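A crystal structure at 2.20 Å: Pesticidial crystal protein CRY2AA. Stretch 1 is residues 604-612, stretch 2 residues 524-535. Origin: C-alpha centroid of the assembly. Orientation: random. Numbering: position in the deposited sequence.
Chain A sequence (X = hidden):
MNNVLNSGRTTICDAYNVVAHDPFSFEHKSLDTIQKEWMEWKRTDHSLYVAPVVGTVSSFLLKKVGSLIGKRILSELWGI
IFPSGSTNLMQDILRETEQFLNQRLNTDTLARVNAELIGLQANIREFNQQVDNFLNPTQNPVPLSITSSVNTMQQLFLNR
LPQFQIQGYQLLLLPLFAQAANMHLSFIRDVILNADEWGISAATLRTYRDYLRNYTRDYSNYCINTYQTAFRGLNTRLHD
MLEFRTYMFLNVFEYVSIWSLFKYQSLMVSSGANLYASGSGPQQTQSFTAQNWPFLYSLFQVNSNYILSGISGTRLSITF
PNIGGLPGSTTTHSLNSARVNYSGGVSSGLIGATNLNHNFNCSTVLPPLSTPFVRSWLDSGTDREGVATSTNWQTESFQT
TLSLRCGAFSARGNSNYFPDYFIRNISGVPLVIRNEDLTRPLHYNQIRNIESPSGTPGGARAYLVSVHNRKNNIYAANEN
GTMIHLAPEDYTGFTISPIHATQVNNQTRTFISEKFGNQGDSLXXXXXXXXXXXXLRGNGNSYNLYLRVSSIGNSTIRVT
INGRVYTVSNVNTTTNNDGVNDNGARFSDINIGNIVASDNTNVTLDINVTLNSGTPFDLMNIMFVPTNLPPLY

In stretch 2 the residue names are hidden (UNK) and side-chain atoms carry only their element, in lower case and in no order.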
# COMPACT_ATOMS: atom_id res chain seq x y z
N THR A 604 -5.97 -17.56 -17.46
CA THR A 604 -7.09 -16.75 -16.99
C THR A 604 -7.69 -17.38 -15.74
O THR A 604 -7.82 -18.60 -15.65
CB THR A 604 -8.21 -16.62 -18.06
OG1 THR A 604 -8.76 -17.91 -18.32
CG2 THR A 604 -7.66 -16.02 -19.34
N LEU A 605 -8.03 -16.54 -14.78
CA LEU A 605 -8.63 -16.98 -13.53
C LEU A 605 -9.96 -16.27 -13.40
O LEU A 605 -10.00 -15.06 -13.21
CB LEU A 605 -7.74 -16.62 -12.34
CG LEU A 605 -8.39 -16.70 -10.95
CD1 LEU A 605 -8.76 -18.14 -10.63
CD2 LEU A 605 -7.42 -16.15 -9.90
N ASP A 606 -11.06 -17.02 -13.52
CA ASP A 606 -12.38 -16.42 -13.40
C ASP A 606 -12.97 -16.71 -12.03
O ASP A 606 -13.09 -17.86 -11.62
CB ASP A 606 -13.31 -16.94 -14.50
CG ASP A 606 -12.88 -16.50 -15.88
OD1 ASP A 606 -12.45 -15.34 -16.03
OD2 ASP A 606 -12.99 -17.32 -16.82
N ILE A 607 -13.33 -15.64 -11.33
CA ILE A 607 -13.93 -15.76 -10.01
C ILE A 607 -15.37 -15.25 -10.07
O ILE A 607 -15.61 -14.05 -10.20
CB ILE A 607 -13.13 -14.94 -8.97
CG1 ILE A 607 -11.67 -15.42 -8.95
CG2 ILE A 607 -13.75 -15.09 -7.60
CD1 ILE A 607 -10.77 -14.70 -7.94
N ASN A 608 -16.31 -16.19 -10.00
CA ASN A 608 -17.73 -15.85 -10.04
C ASN A 608 -18.35 -15.97 -8.67
O ASN A 608 -18.18 -16.98 -7.98
CB ASN A 608 -18.46 -16.75 -11.04
CG ASN A 608 -19.97 -16.57 -11.00
OD1 ASN A 608 -20.65 -17.17 -10.17
ND2 ASN A 608 -20.49 -15.73 -11.88
N VAL A 609 -19.08 -14.94 -8.26
CA VAL A 609 -19.70 -14.94 -6.95
C VAL A 609 -21.21 -14.84 -6.99
O VAL A 609 -21.78 -13.99 -7.68
CB VAL A 609 -19.14 -13.79 -6.08
CG1 VAL A 609 -19.85 -13.77 -4.73
CG2 VAL A 609 -17.64 -13.96 -5.89
N THR A 610 -21.84 -15.73 -6.23
CA THR A 610 -23.29 -15.77 -6.12
C THR A 610 -23.60 -15.22 -4.73
O THR A 610 -23.10 -15.75 -3.74
CB THR A 610 -23.81 -17.21 -6.20
OG1 THR A 610 -23.44 -17.78 -7.46
CG2 THR A 610 -25.33 -17.24 -6.07
N LEU A 611 -24.39 -14.16 -4.67
CA LEU A 611 -24.74 -13.56 -3.38
C LEU A 611 -26.04 -14.18 -2.89
O LEU A 611 -27.11 -13.59 -3.00
CB LEU A 611 -24.91 -12.05 -3.51
CG LEU A 611 -23.66 -11.26 -3.93
CD1 LEU A 611 -24.00 -9.78 -3.97
CD2 LEU A 611 -22.52 -11.53 -2.95
N ASN A 612 -25.94 -15.39 -2.35
CA ASN A 612 -27.10 -16.11 -1.85
C ASN A 612 -27.94 -15.25 -0.90
O ASN A 612 -29.13 -15.06 -1.13
CB ASN A 612 -26.65 -17.39 -1.14
CG ASN A 612 -25.82 -18.28 -2.04
OD1 ASN A 612 -24.61 -18.40 -1.87
ND2 ASN A 612 -26.46 -18.91 -3.02
N UNK A 524 -15.74 -5.10 -3.61
CA UNK A 524 -17.03 -5.47 -3.04
C UNK A 524 -18.08 -5.67 -4.12
O UNK A 524 -18.43 -4.73 -4.85
n UNK A 524 -18.08 -1.18 -0.17
c UNK A 524 -18.79 -4.80 -1.34
c UNK A 524 -19.15 -1.32 -0.94
n UNK A 524 -19.65 -0.27 -1.58
c UNK A 524 -17.51 -4.41 -2.05
c UNK A 524 -19.29 -3.72 -0.37
n UNK A 524 -19.74 -2.50 -1.06
N UNK A 525 -18.58 -6.89 -4.23
CA UNK A 525 -19.62 -7.22 -5.20
C UNK A 525 -20.98 -7.05 -4.53
O UNK A 525 -21.28 -7.69 -3.52
c UNK A 525 -16.43 -8.46 -7.97
c UNK A 525 -16.14 -10.33 -6.49
c UNK A 525 -18.15 -8.97 -6.33
c UNK A 525 -15.67 -9.54 -7.53
c UNK A 525 -19.47 -8.67 -5.68
c UNK A 525 -17.38 -10.05 -5.89
c UNK A 525 -17.67 -8.18 -7.37
N UNK A 526 -21.81 -6.17 -5.08
CA UNK A 526 -23.13 -5.93 -4.51
C UNK A 526 -24.21 -6.59 -5.36
O UNK A 526 -25.37 -6.66 -4.94
c UNK A 526 -22.89 -2.27 -3.18
c UNK A 526 -23.40 -4.43 -4.40
o UNK A 526 -23.88 -1.81 -3.77
c UNK A 526 -22.58 -3.75 -3.31
o UNK A 526 -22.13 -1.57 -2.47
N UNK A 527 -23.83 -7.06 -6.54
CA UNK A 527 -24.76 -7.72 -7.44
C UNK A 527 -24.38 -9.19 -7.59
O UNK A 527 -23.22 -9.52 -7.87
n UNK A 527 -26.78 -7.40 -11.91
c UNK A 527 -24.77 -7.03 -8.80
o UNK A 527 -25.29 -5.84 -11.25
c UNK A 527 -25.53 -7.79 -9.88
c UNK A 527 -25.86 -6.92 -11.08
N UNK A 528 -25.35 -10.07 -7.42
CA UNK A 528 -25.11 -11.50 -7.53
C UNK A 528 -24.69 -11.87 -8.96
O UNK A 528 -25.01 -11.17 -9.91
c UNK A 528 -26.36 -12.27 -7.11
o UNK A 528 -26.07 -13.64 -6.87
N UNK A 529 -23.96 -12.97 -9.08
CA UNK A 529 -23.48 -13.46 -10.37
C UNK A 529 -22.53 -12.49 -11.07
O UNK A 529 -22.62 -12.23 -12.27
o UNK A 529 -23.18 -15.26 -12.47
c UNK A 529 -24.23 -14.62 -12.49
n UNK A 529 -25.06 -14.63 -13.53
c UNK A 529 -24.65 -13.79 -11.30
N UNK A 530 -21.60 -11.94 -10.29
CA UNK A 530 -20.60 -11.04 -10.83
C UNK A 530 -19.34 -11.86 -11.02
O UNK A 530 -18.95 -12.64 -10.15
o UNK A 530 -21.47 -9.07 -9.68
c UNK A 530 -20.29 -9.88 -9.85
c UNK A 530 -19.16 -9.01 -10.40
N UNK A 531 -18.70 -11.70 -12.18
CA UNK A 531 -17.48 -12.43 -12.48
C UNK A 531 -16.33 -11.47 -12.68
O UNK A 531 -16.44 -10.49 -13.42
c UNK A 531 -16.29 -13.89 -14.15
c UNK A 531 -17.63 -13.29 -13.75
o UNK A 531 -18.58 -14.34 -13.51
N UNK A 532 -15.23 -11.75 -11.99
CA UNK A 532 -14.02 -10.94 -12.09
C UNK A 532 -12.94 -11.83 -12.71
O UNK A 532 -12.59 -12.87 -12.15
c UNK A 532 -13.59 -10.46 -10.71
N UNK A 533 -12.42 -11.42 -13.86
CA UNK A 533 -11.38 -12.19 -14.51
C UNK A 533 -10.00 -11.60 -14.29
O UNK A 533 -9.81 -10.39 -14.37
c UNK A 533 -10.38 -12.72 -16.80
n UNK A 533 -12.54 -16.09 -19.31
c UNK A 533 -11.83 -14.97 -19.37
n UNK A 533 -11.48 -14.48 -20.55
n UNK A 533 -11.47 -14.36 -18.26
c UNK A 533 -10.68 -13.13 -18.22
c UNK A 533 -11.63 -12.29 -16.02
N UNK A 534 -9.04 -12.48 -14.03
CA UNK A 534 -7.65 -12.08 -13.82
C UNK A 534 -6.78 -12.90 -14.76
O UNK A 534 -7.09 -14.05 -15.07
c UNK A 534 -8.10 -11.58 -11.39
c UNK A 534 -7.23 -12.33 -12.37
o UNK A 534 -10.61 -9.40 -8.88
c UNK A 534 -10.17 -11.37 -10.14
c UNK A 534 -8.54 -9.61 -10.05
c UNK A 534 -7.71 -10.34 -10.90
c UNK A 534 -9.33 -12.09 -10.99
c UNK A 534 -9.77 -10.13 -9.68
N UNK A 535 -5.69 -12.29 -15.23
CA UNK A 535 -4.78 -12.98 -16.13
C UNK A 535 -3.35 -12.92 -15.60
O UNK A 535 -2.86 -11.86 -15.20
c UNK A 535 -4.82 -12.35 -17.54
c UNK A 535 -4.00 -13.18 -18.52
o UNK A 535 -6.18 -12.30 -17.99

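Position 524 has seven side-chain atoms: three carbons, a nitrogen, then a carbon carrying two more nitrogens. That guanidinium belongs to arginine, Arg524, which touches nothing on stretch 1. Position 525 carries one carbon and a ring of six carbons with no heteroatom, lying near Val609; it is phenylalanine. The buried ring of Phe525 places CD1 3.9 Å from CG2 of Val609, an apolar contact suited to a hydrocarbon ring.

At position 526 three carbons end in two oxygens, a carboxylate. Glutamate and glutamine have the same shape, but two oxygens identify Glu526, whose charge suits its neighbour: Arg524 NE lies 2.9 Å from Glu526 OE2 in a salt bridge within the stretch. Position 527 repeats the three-carbon chain but ends in one oxygen and one nitrogen, hence Gln527. Its CA-to-CB bond points away from stretch 1, while its backbone C lies 3.7 Å from CD1 of Leu611.

Position 528 has one carbon and one oxygen, the hydroxymethyl of serine. It is short enough to work close to the backbone: Leu611 N donates a hydrogen bond to Ser528 OG at 2.8 Å, beyond the end of the strand in stretch 1. Position 529 has two carbons, the second bearing an oxygen and a nitrogen, so it is asparagine. Although its CA-to-CB bond points away, the amide reaches back, and Asn608 ND2 donates to Asn529 OD1 at 2.8 Å. Its phi and psi of 63° and 44° are left-handed, a conformation asparagine tolerates well.

Position 530 shows a carbon branching to one oxygen and one carbon, a threonine. Thr530 OG1 donates to Gln527 O at 2.6 Å, satisfying a buried hydroxyl within the stretch. Position 531 has the same branched set, but beside Asn608; in Thr531 the hydroxyl OG1 accepts from Asn608 ND2 at 2.9 Å, and the beta-branched side chain suits an extended strand.

Position 532 has a single carbon, so it is alanine, a small apolar residue on the same buried face as Ile607. Position 533 again shows three carbons, a nitrogen and a carbon with two nitrogens, reaching the carboxylate of Asp606. Arg533 forms a two-pronged salt bridge, NE to Asp606 OD1 at 2.6 Å and NH2 to Asp606 OD2 at 2.8 Å, while CB of Thr604 lies over one guanidinium face.

Position 534 carries a six-carbon ring bearing an oxygen: tyrosine. Tyr534 CE1 lies 4.0 Å from Ile607 CD1, and its OH is satisfied elsewhere in the structure. Position 535, a carbon bearing one oxygen and one carbon, is Thr535, paired with Thr604.

The contact is an antiparallel strand pair. Backbone bonds join Leu605 with Tyr534 and Ile607 with Ala532 in both directions; Val609 N donates to Thr530 O at 3.0 Å, while the return bond is weak. Alternation then sorts the side chains: Asp606, Asn608, Thr531 and Arg533 bond on one face, while Leu605, Ile607, Val609 and Tyr534 are buried on the other.

Stretch 2 (524-535) RFEQSNTTARYT
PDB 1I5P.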